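Local coordinates for protein probable starch synthase 4, chloroplastic/amyloplastic (PDB 6GNE) that is a probable plastid starch synthase from Arabidopsis, a glycosyltransferase of the GT-B class built from two Rossmann-like domains facing each other across a cleft, at residues G345-V349 / P350-R354; A415-G419 / G420-S424. All coordinates share one frame; numbering follows the deposited sequence.

Contact 1 of 2, residues G345-V349 / P350-R354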
ATOM      1  N   GLY A 345     -11.582 -10.380  -3.734  1.00 36.62           N
ATOM      2  CA  GLY A 345     -10.378 -10.588  -2.937  1.00 36.52           C
ATOM      3  C   GLY A 345      -9.807 -11.965  -3.135  1.00 37.13           C
ATOM      4  O   GLY A 345     -10.540 -12.888  -3.477  1.00 36.27           O
ATOM      5  N   SER A 346      -8.502 -12.110  -2.938  1.00 38.15           N
ATOM      6  CA  SER A 346      -7.949 -13.449  -2.784  1.00 40.36           C
ATOM      7  C   SER A 346      -6.925 -13.526  -1.682  1.00 38.54           C
ATOM      8  O   SER A 346      -6.430 -12.519  -1.225  1.00 37.89           O
ATOM      9  CB  SER A 346      -7.419 -14.029  -4.109  1.00 42.19           C
ATOM     10  OG  SER A 346      -6.387 -13.233  -4.585  1.00 42.50           O
ATOM     11  N   SER A 347      -6.662 -14.753  -1.254  1.00 39.25           N
ATOM     12  CA  SER A 347      -5.832 -15.041  -0.114  1.00 40.05           C
ATOM     13  C   SER A 347      -4.633 -15.818  -0.571  1.00 41.53           C
ATOM     14  O   SER A 347      -4.793 -16.791  -1.292  1.00 43.03           O
ATOM     15  CB  SER A 347      -6.586 -15.939   0.873  1.00 40.41           C
ATOM     16  OG  SER A 347      -5.831 -16.121   2.057  1.00 40.58           O
ATOM     17  N   PRO A 348      -3.439 -15.458  -0.076  1.00 42.64           N
ATOM     18  CA  PRO A 348      -2.300 -16.360  -0.218  1.00 44.45           C
ATOM     19  C   PRO A 348      -2.342 -17.560   0.741  1.00 47.13           C
ATOM     20  O   PRO A 348      -1.461 -18.421   0.635  1.00 51.33           O
ATOM     21  CB  PRO A 348      -1.110 -15.460   0.150  1.00 43.76           C
ATOM     22  CG  PRO A 348      -1.660 -14.512   1.171  1.00 41.98           C
ATOM     23  CD  PRO A 348      -3.119 -14.308   0.803  1.00 41.30           C
ATOM     24  N   VAL A 349      -3.309 -17.605   1.680  1.00 46.04           N
ATOM     25  CA  VAL A 349      -3.372 -18.642   2.708  1.00 47.40           C
ATOM     26  C   VAL A 349      -4.432 -19.669   2.323  1.00 47.79           C
ATOM     27  O   VAL A 349      -5.596 -19.367   2.384  1.00 49.32           O
ATOM     28  CB  VAL A 349      -3.698 -18.029   4.092  1.00 46.31           C
ATOM     29  CG1 VAL A 349      -3.593 -19.093   5.180  1.00 48.49           C
ATOM     30  CG2 VAL A 349      -2.786 -16.853   4.400  1.00 44.68           C
ATOM     31  N   PRO A 350      -4.041 -20.882   1.946  1.00 49.37           N
ATOM     32  CA  PRO A 350      -5.024 -21.847   1.422  1.00 50.67           C
ATOM     33  C   PRO A 350      -6.268 -22.146   2.265  1.00 50.85           C
ATOM     34  O   PRO A 350      -7.335 -22.338   1.693  1.00 52.24           O
ATOM     35  CB  PRO A 350      -4.197 -23.127   1.241  1.00 52.55           C
ATOM     36  CG  PRO A 350      -2.842 -22.627   0.918  1.00 51.90           C
ATOM     37  CD  PRO A 350      -2.659 -21.352   1.724  1.00 50.19           C
ATOM     38  N   HIS A 351      -6.162 -22.211   3.585  1.00 50.60           N
ATOM     39  CA  HIS A 351      -7.357 -22.492   4.411  1.00 50.79           C
ATOM     40  C   HIS A 351      -8.362 -21.338   4.351  1.00 47.43           C
ATOM     41  O   HIS A 351      -9.547 -21.558   4.437  1.00 47.34           O
ATOM     42  CB  HIS A 351      -7.025 -22.918   5.863  1.00 52.88           C
ATOM     43  CG  HIS A 351      -6.736 -21.786   6.792  1.00 53.63           C
ATOM     44  ND1 HIS A 351      -7.724 -21.098   7.478  1.00 55.06           N
ATOM     45  CD2 HIS A 351      -5.554 -21.242   7.190  1.00 54.73           C
ATOM     46  CE1 HIS A 351      -7.162 -20.154   8.223  1.00 54.11           C
ATOM     47  NE2 HIS A 351      -5.847 -20.216   8.065  1.00 53.14           N
ATOM     48  N   ILE A 352      -7.868 -20.120   4.193  1.00 45.93           N
ATOM     49  CA  ILE A 352      -8.694 -18.929   3.994  1.00 44.76           C
ATOM     50  C   ILE A 352      -9.284 -18.940   2.581  1.00 45.63           C
ATOM     51  O   ILE A 352     -10.478 -18.660   2.406  1.00 44.57           O
ATOM     52  CB  ILE A 352      -7.915 -17.618   4.254  1.00 42.63           C
ATOM     53  CG1 ILE A 352      -7.350 -17.613   5.676  1.00 43.46           C
ATOM     54  CG2 ILE A 352      -8.796 -16.387   4.033  1.00 40.41           C
ATOM     55  CD1 ILE A 352      -6.809 -16.288   6.175  1.00 42.40           C
ATOM     56  N   GLN A 353      -8.481 -19.282   1.579  1.00 47.17           N
ATOM     57  CA  GLN A 353      -9.010 -19.435   0.219  1.00 48.92           C
ATOM     58  C   GLN A 353     -10.129 -20.494   0.193  1.00 50.76           C
ATOM     59  O   GLN A 353     -11.191 -20.265  -0.365  1.00 50.36           O
ATOM     60  CB  GLN A 353      -7.890 -19.763  -0.787  1.00 50.16           C
ATOM     61  CG  GLN A 353      -8.236 -19.544  -2.269  1.00 51.29           C
ATOM     62  CD  GLN A 353      -8.332 -18.080  -2.717  1.00 51.51           C
ATOM     63  OE1 GLN A 353      -7.863 -17.136  -2.059  1.00 52.66           O
ATOM     64  NE2 GLN A 353      -8.946 -17.889  -3.865  1.00 53.32           N
ATOM     65  N   ARG A 354      -9.882 -21.632   0.829  1.00 52.62           N
ATOM     66  CA  ARG A 354     -10.825 -22.759   0.893  1.00 54.80           C
ATOM     67  C   ARG A 354     -12.161 -22.342   1.589  1.00 54.51           C
ATOM     68  O   ARG A 354     -13.242 -22.701   1.137  1.00 54.82           O
ATOM     69  CB  ARG A 354     -10.121 -23.915   1.610  1.00 57.01           C
ATOM     70  CG  ARG A 354     -10.679 -25.307   1.433  1.00 60.94           C
ATOM     71  CD  ARG A 354      -9.598 -26.367   1.474  1.00 63.92           C
ATOM     72  NE  ARG A 354      -8.871 -26.316   2.756  1.00 64.80           N
ATOM     73  CZ  ARG A 354      -7.591 -25.956   2.944  1.00 64.69           C
ATOM     74  NH1 ARG A 354      -6.755 -25.667   1.934  1.00 64.06           N
ATOM     75  NH2 ARG A 354      -7.101 -25.944   4.191  1.00 65.07           N
TER
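Gln353, in the first turn of helix 350-362, folds its side chain back onto the chain that leads into the helix and takes the backbone N-H of Ser347, six residues earlier. The N of Ser347 lies 2.8 Å from OE1 of Gln353. The bond is close to straight at both ends: 160° at the hydrogen, and 165° at the oxygen, almost in line with the amide carbonyl. CG of Gln353 is anti to its own backbone N, and a bend at chi2 (72°) then turns the amide toward Ser347.

The hydroxyl of Ser347 closes an ST turn, its OG accepting from the N of Val349 at 3.0 Å. It also bonds to the carbonyl O of Leu318, so two partners fix its position. On the helix side, the same OG rests against CB of Ile352 at 3.4 Å.

Val349 is the N-cap. Its carbonyl O receives the N-H of Gln353, O to N 3.0 Å, and a second, weak bond from the N of Ile352. The side chains of Val349 and His351 run side by side in the same direction, CG1 of the valine meeting CD2 of the imidazole obliquely at 3.5 Å. CB of Val349 is 4.0 Å from CG1 of Ile352, and that CG1 in turn lies over one face of the imidazole, toward its rim. Ile352 also packs on Leu318 and Pro320.

The arrangement is the strand-to-helix turn of a beta-alpha-beta unit (strand 340-346, helix 350-362, strand 369-372) in a Rossmann-like domain, with Gly345 near the strand end touching the bound ADP.

Contact 2 of 2, residues A415-G419 / G420-S424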
ATOM      1  N   ALA A 415     -15.756   0.964   8.979  1.00 30.68           N
ATOM      2  CA  ALA A 415     -14.379   0.701   9.313  1.00 30.06           C
ATOM      3  C   ALA A 415     -14.184   0.487  10.796  1.00 31.20           C
ATOM      4  O   ALA A 415     -14.836   1.136  11.616  1.00 30.97           O
ATOM      5  CB  ALA A 415     -13.520   1.874   8.861  1.00 29.33           C
ATOM      6  N   ARG A 416     -13.231  -0.371  11.143  1.00 31.61           N
ATOM      7  CA  ARG A 416     -12.821  -0.490  12.526  1.00 32.88           C
ATOM      8  C   ARG A 416     -11.849   0.637  12.901  1.00 32.11           C
ATOM      9  O   ARG A 416     -11.039   1.028  12.084  1.00 31.89           O
ATOM     10  CB  ARG A 416     -12.231  -1.863  12.819  1.00 33.48           C
ATOM     11  CG  ARG A 416     -12.371  -2.238  14.306  1.00 35.29           C
ATOM     12  CD  ARG A 416     -11.820  -3.611  14.626  1.00 35.33           C
ATOM     13  NE  ARG A 416     -10.380  -3.542  14.817  1.00 34.43           N
ATOM     14  CZ  ARG A 416      -9.772  -3.233  15.948  1.00 33.65           C
ATOM     15  NH1 ARG A 416      -8.455  -3.220  15.971  1.00 33.52           N
ATOM     16  NH2 ARG A 416     -10.448  -2.947  17.042  1.00 34.45           N
ATOM     17  N   LYS A 417     -11.982   1.181  14.110  1.00 33.16           N
ATOM     18  CA  LYS A 417     -11.148   2.292  14.571  1.00 35.46           C
ATOM     19  C   LYS A 417      -9.763   1.799  14.955  1.00 34.88           C
ATOM     20  O   LYS A 417      -9.517   1.413  16.099  1.00 35.02           O
ATOM     21  CB  LYS A 417     -11.759   3.000  15.772  1.00 38.54           C
ATOM     22  CG  LYS A 417     -12.792   4.011  15.390  1.00 41.29           C
ATOM     23  CD  LYS A 417     -13.719   4.349  16.558  1.00 45.77           C
ATOM     24  CE  LYS A 417     -13.299   5.595  17.323  1.00 47.63           C
ATOM     25  NZ  LYS A 417     -14.383   5.912  18.314  1.00 49.18           N
ATOM     26  N   THR A 418      -8.879   1.771  13.976  1.00 33.04           N
ATOM     27  CA  THR A 418      -7.572   1.248  14.199  1.00 33.57           C
ATOM     28  C   THR A 418      -6.648   1.799  13.137  1.00 34.03           C
ATOM     29  O   THR A 418      -7.035   1.958  11.985  1.00 33.10           O
ATOM     30  CB  THR A 418      -7.572  -0.294  14.226  1.00 32.60           C
ATOM     31  OG1 THR A 418      -6.295  -0.742  14.663  1.00 32.83           O
ATOM     32  CG2 THR A 418      -7.853  -0.879  12.852  1.00 32.04           C
ATOM     33  N   GLY A 419      -5.433   2.128  13.558  1.00 35.81           N
ATOM     34  CA  GLY A 419      -4.396   2.654  12.641  1.00 34.87           C
ATOM     35  C   GLY A 419      -4.884   3.763  11.741  1.00 33.19           C
ATOM     36  O   GLY A 419      -5.530   4.676  12.186  1.00 34.32           O
ATOM     37  N   GLY A 420      -4.617   3.661  10.460  1.00 32.30           N
ATOM     38  CA  GLY A 420      -4.986   4.708   9.526  1.00 32.43           C
ATOM     39  C   GLY A 420      -6.460   4.962   9.380  1.00 32.31           C
ATOM     40  O   GLY A 420      -6.865   6.075   9.000  1.00 31.99           O
ATOM     41  N   LEU A 421      -7.269   3.948   9.676  1.00 32.14           N
ATOM     42  CA  LEU A 421      -8.714   4.052   9.537  1.00 31.96           C
ATOM     43  C   LEU A 421      -9.212   5.045  10.563  1.00 32.77           C
ATOM     44  O   LEU A 421     -10.118   5.816  10.308  1.00 33.09           O
ATOM     45  CB  LEU A 421      -9.384   2.666   9.707  1.00 31.56           C
ATOM     46  CG  LEU A 421      -8.930   1.606   8.704  1.00 30.99           C
ATOM     47  CD1 LEU A 421      -9.503   0.248   9.018  1.00 32.39           C
ATOM     48  CD2 LEU A 421      -9.308   2.001   7.279  1.00 30.55           C
ATOM     49  N   ASN A 422      -8.566   5.057  11.707  1.00 34.44           N
ATOM     50  CA  ASN A 422      -8.863   6.023  12.759  1.00 37.68           C
ATOM     51  C   ASN A 422      -8.555   7.489  12.390  1.00 37.13           C
ATOM     52  O   ASN A 422      -9.101   8.401  12.971  1.00 39.13           O
ATOM     53  CB  ASN A 422      -8.047   5.600  13.979  1.00 41.32           C
ATOM     54  CG  ASN A 422      -8.527   6.220  15.230  1.00 44.45           C
ATOM     55  OD1 ASN A 422      -9.694   6.075  15.616  1.00 47.06           O
ATOM     56  ND2 ASN A 422      -7.613   6.922  15.895  1.00 47.89           N
ATOM     57  N   ASP A 423      -7.665   7.685  11.437  1.00 36.80           N
ATOM     58  CA  ASP A 423      -7.269   8.984  10.900  1.00 37.65           C
ATOM     59  C   ASP A 423      -8.003   9.399   9.639  1.00 38.23           C
ATOM     60  O   ASP A 423      -7.862  10.562   9.247  1.00 41.12           O
ATOM     61  CB  ASP A 423      -5.765   8.978  10.561  1.00 37.57           C
ATOM     62  CG  ASP A 423      -4.879   8.785  11.785  1.00 37.84           C
ATOM     63  OD1 ASP A 423      -5.186   9.333  12.832  1.00 39.51           O
ATOM     64  OD2 ASP A 423      -3.859   8.107  11.708  1.00 37.93           O
ATOM     65  N   SER A 424      -8.771   8.501   9.008  1.00 34.90           N
ATOM     66  CA  SER A 424      -9.516   8.834   7.786  1.00 34.00           C
ATOM     67  C   SER A 424     -11.047   8.563   7.792  1.00 33.56           C
ATOM     68  O   SER A 424     -11.760   9.039   6.905  1.00 31.15           O
ATOM     69  CB  SER A 424      -8.891   8.047   6.644  1.00 34.06           C
ATOM     70  OG  SER A 424      -8.834   6.669   6.971  1.00 33.90           O
TER
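Leu421 lies along the end of strand 412-416, its CB 3.3 Å from the carbonyl O of Arg416 and 4.3 Å from CB of Ala415, in a beta-alpha-beta unit of the Rossmann-like fold (strand 412-416, helix 419-424, strand 441-443). With CG anti to the leucine's carbonyl carbon (chi1 -59°), CD1 is brought to 3.5 Å from that same O of Arg416, and the side chain also meets Ile392 of strand 389-392.

Asn422 sets out from the helix with its CB directed at the incoming chain and lies at a slant across the lysine stem of Lys417. The amide oxygen OD1 of Asn422 sits 3.7 Å from CB of Lys417, while ND2 has a weak bond to Thr232. Lys417 is the centre of an inverse gamma turn, which bends the chain just past the strand.

The three backbone bonds across the turn are all weak. The carbonyl O of Thr418 accepts from N of Leu421 (3.1 Å) and N of Asn422 (3.5 Å), and the O of Gly419 accepts from that same N of Asn422. Gly419 has a positive phi of 48°, and its N bonds to Glu236. On the strand side, the guanidinium of Arg416 is fixed by the carbonyls of Ser394, Ile395 and Gln444.

In the first turn, the carbonyl O of Gly420 accepts from opposite faces of its plane: N of Asp423 (3.0 Å) and OG of Ser424 (2.9 Å).

Contacts 1 and 2 are the strand-to-helix turns of two beta-alpha-beta units built on one parallel sheet. Their strands, 340-346 and 412-416, are separated in that sheet by strands 311-317 and 389-392, consistent with centres 24 Å apart and nearest atoms about 16 Å apart, without touch. Both turns lie near the bound ligands. In contact 1, the side chain of Ser346 is about 5 Å from ADP, and that of Pro348 is about 5 Å from a bound glucopyranose. Contact 2 stands slightly farther back: the side chain of Leu421 is about 7 Å from ADP, and Gly420 about 7 Å from the bound AC1 unit.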